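PDB 6WG5: ectonucleoside triphosphate diphosphohydrolase 4 from Homo sapiens, which belongs to the GDA1/CD39 nucleoside phosphatase family, whose members are built on the actin-like ATPase fold. Local coordinates for residues E148-L151 with T152-V156; I129-T132 with A133-I137. All coordinates share one frame; numbering follows the deposited sequence.

Contact 1. Residues E148-L151 with T152-V156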
# COMPACT_ATOMS: atom_id res chain seq x y z
N GLU A 148 -23.49 6.27 -11.73
CA GLU A 148 -24.94 6.32 -11.81
C GLU A 148 -25.51 5.10 -12.52
O GLU A 148 -26.56 4.59 -12.14
CB GLU A 148 -25.38 7.61 -12.51
CG GLU A 148 -25.85 8.69 -11.54
CD GLU A 148 -25.90 10.06 -12.18
OE1 GLU A 148 -25.15 10.31 -13.14
OE2 GLU A 148 -26.70 10.91 -11.71
N ASP A 149 -24.82 4.62 -13.56
CA ASP A 149 -25.29 3.40 -14.23
C ASP A 149 -25.24 2.21 -13.29
O ASP A 149 -26.14 1.36 -13.30
CB ASP A 149 -24.45 3.13 -15.48
CG ASP A 149 -25.05 2.05 -16.36
OD1 ASP A 149 -26.29 1.87 -16.32
OD2 ASP A 149 -24.29 1.38 -17.09
N LEU A 150 -24.21 2.14 -12.45
CA LEU A 150 -24.15 1.09 -11.43
C LEU A 150 -25.25 1.28 -10.39
O LEU A 150 -25.88 0.30 -9.97
CB LEU A 150 -22.78 1.10 -10.76
CG LEU A 150 -21.59 0.66 -11.61
CD1 LEU A 150 -20.28 1.05 -10.94
CD2 LEU A 150 -21.62 -0.84 -11.86
N LEU A 151 -25.48 2.52 -9.97
CA LEU A 151 -26.46 2.77 -8.91
C LEU A 151 -27.88 2.49 -9.38
O LEU A 151 -28.68 1.92 -8.63
CB LEU A 151 -26.33 4.22 -8.43
CG LEU A 151 -25.07 4.53 -7.61
CD1 LEU A 151 -24.89 6.03 -7.47
CD2 LEU A 151 -25.15 3.87 -6.25
N THR A 152 -28.22 2.87 -10.61
CA THR A 152 -29.58 2.68 -11.09
C THR A 152 -29.84 1.24 -11.53
O THR A 152 -30.99 0.79 -11.49
CB THR A 152 -29.88 3.63 -12.26
OG1 THR A 152 -29.02 3.32 -13.37
CG2 THR A 152 -29.68 5.08 -11.85
N ASP A 153 -28.80 0.52 -11.94
CA ASP A 153 -28.96 -0.80 -12.56
C ASP A 153 -28.83 -1.95 -11.57
O ASP A 153 -29.61 -2.90 -11.63
CB ASP A 153 -27.93 -0.97 -13.68
CG ASP A 153 -28.26 -2.13 -14.60
OD1 ASP A 153 -28.26 -1.93 -15.83
OD2 ASP A 153 -28.52 -3.25 -14.09
N ILE A 154 -27.87 -1.88 -10.65
CA ILE A 154 -27.62 -3.01 -9.75
C ILE A 154 -28.82 -3.30 -8.86
O ILE A 154 -29.22 -4.48 -8.77
CB ILE A 154 -26.34 -2.76 -8.94
CG1 ILE A 154 -25.11 -2.87 -9.86
CG2 ILE A 154 -26.22 -3.75 -7.78
CD1 ILE A 154 -23.83 -2.37 -9.23
N PRO A 155 -29.43 -2.33 -8.19
CA PRO A 155 -30.52 -2.65 -7.24
C PRO A 155 -31.62 -3.51 -7.84
O PRO A 155 -32.25 -4.29 -7.10
CB PRO A 155 -31.04 -1.27 -6.83
CG PRO A 155 -29.88 -0.36 -7.01
CD PRO A 155 -29.14 -0.88 -8.21
N VAL A 156 -31.88 -3.40 -9.14
CA VAL A 156 -32.94 -4.20 -9.76
C VAL A 156 -32.51 -5.65 -9.88
O VAL A 156 -33.32 -6.57 -9.69
CB VAL A 156 -33.32 -3.60 -11.12
CG1 VAL A 156 -34.37 -4.46 -11.81
CG2 VAL A 156 -33.82 -2.17 -10.96

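Contact 2. Residues I129-T132 with A133-I137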
# COMPACT_ATOMS: atom_id res chain seq x y z
N ILE A 129 -18.40 -0.71 -4.08
CA ILE A 129 -17.61 -0.67 -5.30
C ILE A 129 -16.73 0.57 -5.23
O ILE A 129 -17.23 1.70 -5.33
CB ILE A 129 -18.49 -0.65 -6.56
CG1 ILE A 129 -19.35 -1.92 -6.61
CG2 ILE A 129 -17.63 -0.54 -7.81
CD1 ILE A 129 -20.33 -1.97 -7.76
N LEU A 130 -15.43 0.37 -5.05
CA LEU A 130 -14.48 1.45 -4.83
C LEU A 130 -13.44 1.42 -5.94
O LEU A 130 -12.74 0.42 -6.11
CB LEU A 130 -13.82 1.32 -3.46
CG LEU A 130 -14.81 1.09 -2.31
CD1 LEU A 130 -14.07 0.84 -1.01
CD2 LEU A 130 -15.76 2.27 -2.16
N CYS A 131 -13.35 2.52 -6.69
CA CYS A 131 -12.47 2.61 -7.85
C CYS A 131 -11.26 3.46 -7.52
O CYS A 131 -11.36 4.44 -6.76
CB CYS A 131 -13.22 3.21 -9.04
SG CYS A 131 -14.92 2.62 -9.22
N THR A 132 -10.11 3.10 -8.09
CA THR A 132 -8.85 3.75 -7.75
C THR A 132 -8.33 4.60 -8.90
O THR A 132 -8.99 5.56 -9.33
CB THR A 132 -7.81 2.71 -7.33
OG1 THR A 132 -7.70 1.70 -8.34
CG2 THR A 132 -8.22 2.06 -6.01
N ALA A 133 -7.14 4.28 -9.43
CA ALA A 133 -6.45 5.19 -10.34
C ALA A 133 -7.11 5.24 -11.71
O ALA A 133 -7.06 6.28 -12.38
CB ALA A 133 -4.99 4.77 -10.47
N GLY A 134 -7.72 4.14 -12.16
CA GLY A 134 -8.32 4.13 -13.48
C GLY A 134 -9.39 5.20 -13.65
O GLY A 134 -9.47 5.84 -14.69
N MET A 135 -10.21 5.40 -12.62
CA MET A 135 -11.29 6.37 -12.67
C MET A 135 -10.88 7.76 -12.20
O MET A 135 -11.58 8.73 -12.50
CB MET A 135 -12.47 5.89 -11.82
CG MET A 135 -13.19 4.68 -12.39
SD MET A 135 -14.49 5.14 -13.56
CE MET A 135 -15.69 5.89 -12.47
N ARG A 136 -9.76 7.87 -11.48
CA ARG A 136 -9.35 9.16 -10.95
C ARG A 136 -8.96 10.13 -12.06
O ARG A 136 -9.21 11.33 -11.96
CB ARG A 136 -8.18 8.97 -9.98
CG ARG A 136 -8.47 9.40 -8.55
CD ARG A 136 -7.32 9.01 -7.65
NE ARG A 136 -7.60 7.79 -6.89
CZ ARG A 136 -6.68 6.90 -6.51
NH1 ARG A 136 -5.40 7.08 -6.83
NH2 ARG A 136 -7.04 5.83 -5.83
N ILE A 137 -8.34 9.62 -13.13
CA ILE A 137 -7.86 10.48 -14.21
C ILE A 137 -8.90 10.69 -15.31
O ILE A 137 -8.61 11.39 -16.29
CB ILE A 137 -6.56 9.93 -14.84
CG1 ILE A 137 -6.69 8.44 -15.16
CG2 ILE A 137 -5.38 10.20 -13.92
CD1 ILE A 137 -5.52 7.87 -15.95

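Contact 1. Residues E148-L151 with T152-V156
Backbone bonds from Thr-152 N to Glu-148 O and from Ile-154 N to Leu-150 O, with a weak one from Asp-153 N to Asp-149 O between them, carry the helix across this contact. Thr-152 adds a side-chain bond to the first. Thr-152 OG1 lies 3.0 Å from Glu-148 O. Thr-152 N lies 2.8 Å from Glu-148 O. The two donors reach it from opposite faces of the carbonyl plane. The hydroxyl sits between the backbone N and the carbonyl carbon (chi1 63°), which turns OG1 back toward the previous turn. One turn apart, Leu-150 and Ile-154 lie side by side and point the same way. The methyls Leu-150 CD2 and Ile-154 CD1 meet at 3.8 Å. Both side chains are buried: Leu-150 rests on Ile-106 and Ile-154 on Phe-162. On another flank the carboxylates of Asp-149 and Asp-153 come near each other without touching, with OD1 of Asp-149 4.3 Å from OD1 of Asp-153. Both touch Ser-103 of helix 102-105, and Asp-153 OD2 also has a weak hydrogen bond to His-157. Pro-155 has no N-H to give, and the helix is kinked here. The contact thus combines an apolar inner flank with an acidic one. The two neighbouring carboxylates would tend to repel each other, and the nearby imidazole may ease this if it is protonated.

Contact 2. Residues I129-T132 with A133-I137
Arg-136 lays one face of its guanidinium over the backbone where Thr-132 joins Ala-133. Thr-132 C lies 3.4 Å above the guanidinium plane, offset toward its rim. Ala-133 N is over the centre at 3.9 Å. The side chain bends at chi3 (-100°), which brings the guanidinium back over the start of the helix. Arg-136 NH2 comes within 3.5 Å of Thr-132 CB, and the two side chains cross at a slant. The group is also held from outside these segments. NE donates to Ile-170 O, and NH2 forms a salt bridge with Glu-175. These partners would fix the rotation of the guanidinium. In the actin-like fold of this family, strand 127-131 runs parallel to strands 40-48 and 167-169, and it leads through the single residue Thr-132 into the short helix 133-136. Thr-132 is the N-cap residue, but its side chain makes no capping bond. Its OG1 instead has a weak hydrogen bond to Cys-48 O, linking the turn to strand 40-48. Thr-132 O receives a weak bond from Arg-136 N at 3.2 Å. Away from the arginine, Cys-131 packs on Met-135, with Cys-131 CB 3.7 Å from Met-135 CG. The methionine chain is bent at both chi2 and chi3, and it also touches Ile-92 and Ile-146. Cys-131 in turn packs against Cys-48 of strand 40-48.

Contact 2 comes first along the chain, where strand 127-131 gives way to helix 133-136. Helix 140-157 follows and carries contact 1 in its C-terminal half. Their centres are 18 Å apart, on the same side of the chain's centre. Contact 2 lies deeper, about 15 Å from that centre, against about 30 Å for contact 1. The two meet where Ile-154 CD1 packs on Ile-129 CD1 at 3.8 Å, and Phe-162 bridges these two isoleucines. Helix 140-157 therefore packs back on the strand that precedes it, and the chain then enters parallel strand 167-169, completing a beta-alpha-beta crossover. This crossover belongs to a mixed sheet, consistent with the actin-like fold of the family.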